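Long-range contacts in putative trimethylamine methyltransferase (Rhizobium meliloti, PDB 4YYC), which probably transfers methyl groups, perhaps from trimethylamine or a related methylamine: residues 239-245 against 268-273; 354-360 against 386-392. One frame throughout, in Å; residues are numbered along the deposited sequence.

Overall arrangement
Both contacts are buried near the middle of the chain, their centres about 13 Å apart, and both reach the same largely parallel sheet, consistent with the TIM-barrel fold of this family. Contact 1 pairs two neighbouring strands of that sheet in regular register. Contact 2 is less regular: residues 354-360 leave the sheet as an extended loop and meet 386-392, whose strand 388-389 belongs to a separate small sheet. Contact 1 is mainly backbone ladder with amide side chains at its ends, whereas contact 2 combines a few direct bonds with bridging water, a close approach at Gly358 and an Arg-His pair. The two touch where Leu241 packs on Phe388 and a probable, weak hydrogen bond joins Ser273 OG to Arg355 NH1; each reaches a bound unidentified ligand.

Contact 1: residues 239-245 against 268-273; sequences VTLNLIN and QACVVS
From Leu241 beside Ala269 to Asn245 beside Ser273, the two strands run parallel and in register, their axes 4.6 Å apart at closest approach and inclined by 30°. Backbone bonds alternate along the ladder; that from Val271 N to Asn242 O (2.8 Å) is nearly straight, that from Asn242 N to Ala269 O weak. At the start, the bent chain of Gln268 turns OE1 back to accept from Val239 N (2.8 Å), Thr240 N and Thr240 OG1, the first and last on its lone pairs. Three bonds thus grip OE1, while NE2 bonds His266 O and Asn237 O, which fixes the amide's rotation. Asn242 ND2 bridges Thr240 OG1, in its amide plane at 3.1 Å, and Ala269 O, tilted from that plane at 3.0 Å. At the other end Asn245 ND2 reaches Ser273 O (3.2 Å) and also bonds a bound unidentified ligand, probably from the crystallisation liquor. Leu241 CD1 meets Ala269 CB at 3.7 Å, and on the other face Ile244 CG1 meets Cys270 CB at 3.8 Å. Helix 254-265, the crossover of this beta-alpha-beta unit, covers Asn242 and Ile244. Phe117 of strand 116-119 packs on Leu241 and Ala269, while strand 313-322 continues the sheet beyond Cys270 and Val272.

Contact 2: residues 354-360 against 386-392; sequences FRTGGSL and TNFVLHA
Arg355 and His391 form the polar centre of this contact, NH2 of Arg355 lying 3.6 Å from NE2 of His391 with the two planes 60° apart. Both nitrogens hydrogen-bond the same oxygen of a bound unidentified ligand, probably from the crystallisation liquor. Leu390 CD2 covers one face of the guanidinium, offset toward its rim, and a water at its edge accepts from Arg355 NE (3.0 Å) and can donate to Leu390 O. A chi2 of -96°, about the CB-CG bond, bends the arginine chain, with Arg355 CG resting against Phe388 CD2 at 3.8 Å. Leu390 CG lies over the centre of one imidazole face, and His391 ND1 accepts a hydrogen bond from Tyr141 N. Leu360 CD2 packs on His391 CB at 3.6 Å.

Further out, Asn387 grips the backbone of Phe354: OD1 of Asn387 takes Phe354 N on a lone pair (2.9 Å), while Phe354 O accepts from Asn387 N and Phe388 N. Thr386 CG2 lies 3.5 Å from Thr356 N, a buried donor without a polar partner. At the far end Ser359 N bonds His391 O, and Ser359 OG bonds Ala392 O (2.7 Å) from above the carbonyl plane. One residue before Ser359, Gly358 has no side chain to hold the chains apart, and its CA lies 3.5 Å from His391 O.

Helix 334-350 packs on the Phe354 ring through Ala343, Ala344 and Ala347, and helix 368-383 backs Ser359, Leu360 and Val389. Strand 354-355 joins strand 313-322 through Phe315, whereas strand 388-389 pairs with strand 134-137, so the contact ties two sheets together.

Contact 1: residues 239-245 against 268-273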
loop_
_atom_site.group_PDB
_atom_site.type_symbol
_atom_site.label_atom_id
_atom_site.label_comp_id
_atom_site.label_asym_id
_atom_site.label_seq_id
_atom_site.Cartn_x
_atom_site.Cartn_y
_atom_site.Cartn_z
ATOM N N VAL A 239 16.432 -17.270 -21.637
ATOM C CA VAL A 239 16.252 -18.181 -20.502
ATOM C C VAL A 239 16.782 -17.580 -19.210
ATOM O O VAL A 239 16.615 -18.172 -18.152
ATOM C CB VAL A 239 16.886 -19.568 -20.724
ATOM C CG1 VAL A 239 16.267 -20.269 -21.935
ATOM C CG2 VAL A 239 18.389 -19.495 -20.881
ATOM N N THR A 240 17.402 -16.409 -19.299
ATOM C CA THR A 240 17.896 -15.668 -18.136
ATOM C C THR A 240 17.543 -14.187 -18.279
ATOM O O THR A 240 17.526 -13.632 -19.401
ATOM C CB THR A 240 19.423 -15.790 -17.957
ATOM O OG1 THR A 240 20.057 -15.443 -19.191
ATOM C CG2 THR A 240 19.799 -17.165 -17.585
ATOM N N LEU A 241 17.238 -13.575 -17.136
ATOM C CA LEU A 241 17.333 -12.123 -16.951
ATOM C C LEU A 241 18.555 -11.859 -16.099
ATOM O O LEU A 241 18.837 -12.615 -15.166
ATOM C CB LEU A 241 16.086 -11.543 -16.242
ATOM C CG LEU A 241 15.042 -11.004 -17.213
ATOM C CD1 LEU A 241 14.498 -12.079 -18.146
ATOM C CD2 LEU A 241 13.865 -10.387 -16.462
ATOM N N ASN A 242 19.267 -10.772 -16.392
ATOM C CA ASN A 242 20.585 -10.532 -15.831
ATOM C C ASN A 242 20.706 -9.112 -15.388
ATOM O O ASN A 242 20.399 -8.213 -16.154
ATOM C CB ASN A 242 21.639 -10.936 -16.851
ATOM C CG ASN A 242 21.460 -12.366 -17.281
ATOM O OD1 ASN A 242 21.722 -13.251 -16.479
ATOM N ND2 ASN A 242 20.903 -12.599 -18.464
ATOM N N LEU A 243 21.079 -8.881 -14.139
ATOM C CA LEU A 243 21.064 -7.546 -13.579
ATOM C C LEU A 243 22.277 -6.744 -14.005
ATOM O O LEU A 243 23.389 -7.073 -13.635
ATOM C CB LEU A 243 20.968 -7.624 -12.061
ATOM C CG LEU A 243 20.836 -6.307 -11.321
ATOM C CD1 LEU A 243 19.599 -5.554 -11.707
ATOM C CD2 LEU A 243 20.766 -6.653 -9.827
ATOM N N ILE A 244 22.044 -5.672 -14.753
ATOM C CA ILE A 244 23.105 -4.804 -15.279
ATOM C C ILE A 244 22.928 -3.429 -14.620
ATOM O O ILE A 244 22.136 -2.592 -15.098
ATOM C CB ILE A 244 23.069 -4.708 -16.829
ATOM C CG1 ILE A 244 23.108 -6.117 -17.467
ATOM C CG2 ILE A 244 24.195 -3.777 -17.315
ATOM C CD1 ILE A 244 24.372 -6.914 -17.183
ATOM N N ASN A 245 23.581 -3.207 -13.489
ATOM C CA ASN A 245 23.469 -1.934 -12.830
ATOM C C ASN A 245 24.304 -0.844 -13.491
ATOM O O ASN A 245 25.376 -1.118 -14.038
ATOM C CB ASN A 245 23.873 -2.035 -11.377
ATOM C CG ASN A 245 22.894 -2.850 -10.548
ATOM O OD1 ASN A 245 23.239 -3.936 -10.076
ATOM N ND2 ASN A 245 21.693 -2.331 -10.338
ATOM N N GLN A 268 20.089 -13.157 -24.392
ATOM C CA GLN A 268 19.627 -13.183 -23.014
ATOM C C GLN A 268 19.348 -11.755 -22.545
ATOM O O GLN A 268 19.842 -10.799 -23.136
ATOM C CB GLN A 268 20.635 -13.862 -22.123
ATOM C CG GLN A 268 20.994 -15.255 -22.596
ATOM C CD GLN A 268 19.780 -16.108 -22.768
ATOM O OE1 GLN A 268 19.034 -16.323 -21.790
ATOM N NE2 GLN A 268 19.521 -16.582 -24.004
ATOM N N ALA A 269 18.504 -11.607 -21.540
ATOM C CA ALA A 269 17.979 -10.292 -21.225
ATOM C C ALA A 269 18.839 -9.560 -20.204
ATOM O O ALA A 269 19.293 -10.142 -19.212
ATOM C CB ALA A 269 16.540 -10.385 -20.716
ATOM N N CYS A 270 18.972 -8.264 -20.420
ATOM C CA CYS A 270 19.673 -7.369 -19.526
ATOM C C CYS A 270 18.654 -6.465 -18.817
ATOM O O CYS A 270 17.820 -5.830 -19.510
ATOM C CB CYS A 270 20.631 -6.487 -20.311
ATOM S SG CYS A 270 22.074 -7.400 -20.900
ATOM N N VAL A 271 18.703 -6.426 -17.482
ATOM C CA VAL A 271 17.842 -5.542 -16.702
ATOM C C VAL A 271 18.677 -4.324 -16.364
ATOM O O VAL A 271 19.444 -4.342 -15.393
ATOM C CB VAL A 271 17.307 -6.232 -15.408
ATOM C CG1 VAL A 271 16.280 -5.320 -14.719
ATOM C CG2 VAL A 271 16.766 -7.623 -15.704
ATOM N N VAL A 272 18.566 -3.266 -17.170
ATOM C CA VAL A 272 19.447 -2.092 -17.027
ATOM C C VAL A 272 18.924 -1.195 -15.921
ATOM O O VAL A 272 17.869 -0.560 -16.064
ATOM C CB VAL A 272 19.580 -1.310 -18.376
ATOM C CG1 VAL A 272 20.409 -0.043 -18.157
ATOM C CG2 VAL A 272 20.227 -2.189 -19.402
ATOM N N SER A 273 19.668 -1.100 -14.831
ATOM C CA SER A 273 19.111 -0.598 -13.588
ATOM C C SER A 273 20.010 0.442 -12.922
ATOM O O SER A 273 21.000 0.109 -12.259
ATOM C CB SER A 273 18.884 -1.772 -12.589
ATOM O OG SER A 273 17.980 -2.732 -13.145
#

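Contact 2: residues 354-360 against 386-392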
loop_
_atom_site.group_PDB
_atom_site.type_symbol
_atom_site.label_atom_id
_atom_site.label_comp_id
_atom_site.label_asym_id
_atom_site.label_seq_id
_atom_site.Cartn_x
_atom_site.Cartn_y
_atom_site.Cartn_z
ATOM N N PHE A 354 9.477 -3.079 -17.685
ATOM C CA PHE A 354 9.879 -2.238 -16.568
ATOM C C PHE A 354 10.110 -3.102 -15.312
ATOM O O PHE A 354 9.316 -3.983 -14.998
ATOM C CB PHE A 354 8.752 -1.208 -16.323
ATOM C CG PHE A 354 9.019 -0.298 -15.195
ATOM C CD1 PHE A 354 10.117 0.522 -15.195
ATOM C CD2 PHE A 354 8.150 -0.260 -14.125
ATOM C CE1 PHE A 354 10.375 1.372 -14.124
ATOM C CE2 PHE A 354 8.389 0.569 -13.052
ATOM C CZ PHE A 354 9.498 1.413 -13.061
ATOM N N ARG A 355 11.186 -2.782 -14.592
ATOM C CA ARG A 355 11.521 -3.389 -13.304
ATOM C C ARG A 355 11.729 -2.277 -12.293
ATOM O O ARG A 355 12.392 -1.289 -12.560
ATOM C CB ARG A 355 12.830 -4.204 -13.399
ATOM C CG ARG A 355 13.438 -4.661 -12.069
ATOM C CD ARG A 355 14.517 -3.718 -11.580
ATOM N NE ARG A 355 14.758 -3.830 -10.156
ATOM C CZ ARG A 355 15.922 -3.607 -9.559
ATOM N NH1 ARG A 355 17.047 -3.401 -10.231
ATOM N NH2 ARG A 355 15.972 -3.641 -8.240
ATOM N N THR A 356 11.118 -2.427 -11.125
ATOM C CA THR A 356 11.312 -1.536 -9.977
ATOM C C THR A 356 10.680 -2.214 -8.755
ATOM O O THR A 356 10.123 -3.286 -8.839
ATOM C CB THR A 356 10.690 -0.107 -10.141
ATOM O OG1 THR A 356 11.298 0.796 -9.187
ATOM C CG2 THR A 356 9.193 -0.097 -9.921
ATOM N N GLY A 357 10.828 -1.577 -7.617
ATOM C CA GLY A 357 10.050 -1.948 -6.436
ATOM C C GLY A 357 10.404 -3.235 -5.776
ATOM O O GLY A 357 11.581 -3.646 -5.739
ATOM N N GLY A 358 9.381 -3.909 -5.302
ATOM C CA GLY A 358 9.562 -5.083 -4.461
ATOM C C GLY A 358 9.149 -4.815 -3.027
ATOM O O GLY A 358 8.456 -3.853 -2.739
ATOM N N SER A 359 9.434 -5.766 -2.153
ATOM C CA SER A 359 9.104 -5.681 -0.718
ATOM C C SER A 359 10.326 -5.143 0.029
ATOM O O SER A 359 11.070 -5.889 0.715
ATOM C CB SER A 359 8.636 -7.051 -0.207
ATOM O OG SER A 359 7.424 -7.450 -0.868
ATOM N N LEU A 360 10.601 -3.857 -0.165
ATOM C CA LEU A 360 11.848 -3.245 0.327
ATOM C C LEU A 360 11.683 -2.547 1.647
ATOM O O LEU A 360 10.628 -1.933 1.888
ATOM C CB LEU A 360 12.308 -2.174 -0.715
ATOM C CG LEU A 360 12.560 -2.661 -2.151
ATOM C CD1 LEU A 360 13.002 -1.520 -3.040
ATOM C CD2 LEU A 360 13.527 -3.836 -2.189
ATOM N N THR A 386 4.374 -2.911 -12.832
ATOM C CA THR A 386 5.765 -3.344 -12.954
ATOM C C THR A 386 5.795 -4.733 -13.613
ATOM O O THR A 386 5.100 -5.647 -13.187
ATOM C CB THR A 386 6.462 -3.339 -11.575
ATOM O OG1 THR A 386 6.327 -2.053 -10.989
ATOM C CG2 THR A 386 7.933 -3.669 -11.667
ATOM N N ASN A 387 6.686 -4.940 -14.587
ATOM C CA ASN A 387 6.767 -6.208 -15.290
ATOM C C ASN A 387 7.652 -7.221 -14.587
ATOM O O ASN A 387 7.336 -8.401 -14.573
ATOM C CB ASN A 387 7.294 -5.997 -16.719
ATOM C CG ASN A 387 6.363 -5.164 -17.573
ATOM O OD1 ASN A 387 6.760 -4.124 -18.081
ATOM N ND2 ASN A 387 5.138 -5.613 -17.737
ATOM N N PHE A 388 8.761 -6.792 -13.999
ATOM C CA PHE A 388 9.691 -7.690 -13.355
ATOM C C PHE A 388 10.033 -7.108 -12.008
ATOM O O PHE A 388 10.472 -5.961 -11.932
ATOM C CB PHE A 388 10.943 -7.898 -14.204
ATOM C CG PHE A 388 11.973 -8.718 -13.535
ATOM C CD1 PHE A 388 11.664 -10.001 -13.104
ATOM C CD2 PHE A 388 13.266 -8.226 -13.314
ATOM C CE1 PHE A 388 12.603 -10.772 -12.469
ATOM C CE2 PHE A 388 14.213 -8.998 -12.636
ATOM C CZ PHE A 388 13.874 -10.273 -12.217
ATOM N N VAL A 389 9.771 -7.871 -10.968
ATOM C CA VAL A 389 9.969 -7.410 -9.625
ATOM C C VAL A 389 11.069 -8.221 -8.969
ATOM O O VAL A 389 10.845 -9.307 -8.376
ATOM C CB VAL A 389 8.660 -7.511 -8.809
ATOM C CG1 VAL A 389 8.835 -6.846 -7.457
ATOM C CG2 VAL A 389 7.471 -6.920 -9.545
ATOM N N LEU A 390 12.265 -7.654 -8.994
ATOM C CA LEU A 390 13.339 -8.152 -8.161
ATOM C C LEU A 390 13.049 -7.787 -6.724
ATOM O O LEU A 390 12.393 -6.780 -6.440
ATOM C CB LEU A 390 14.657 -7.523 -8.623
ATOM C CG LEU A 390 15.937 -8.239 -8.158
ATOM C CD1 LEU A 390 15.947 -9.681 -8.605
ATOM C CD2 LEU A 390 17.122 -7.425 -8.703
ATOM N N HIS A 391 13.493 -8.610 -5.771
ATOM C CA HIS A 391 13.331 -8.324 -4.349
ATOM C C HIS A 391 11.865 -8.360 -3.911
ATOM O O HIS A 391 11.450 -7.648 -2.994
ATOM C CB HIS A 391 13.928 -7.016 -3.866
ATOM C CG HIS A 391 15.256 -6.658 -4.465
ATOM N ND1 HIS A 391 16.408 -7.373 -4.245
ATOM C CD2 HIS A 391 15.618 -5.590 -5.195
ATOM C CE1 HIS A 391 17.415 -6.788 -4.844
ATOM N NE2 HIS A 391 16.971 -5.694 -5.427
ATOM N N ALA A 392 11.066 -9.186 -4.561
ATOM C CA ALA A 392 9.655 -9.272 -4.161
ATOM C C ALA A 392 9.428 -9.880 -2.797
ATOM O O ALA A 392 8.402 -9.603 -2.166
ATOM C CB ALA A 392 8.879 -10.048 -5.224
HETATM O O HOH W 1 12.458 -4.825 -8.513
HETATM O O HOH W 2 11.745 -8.475 -0.304
#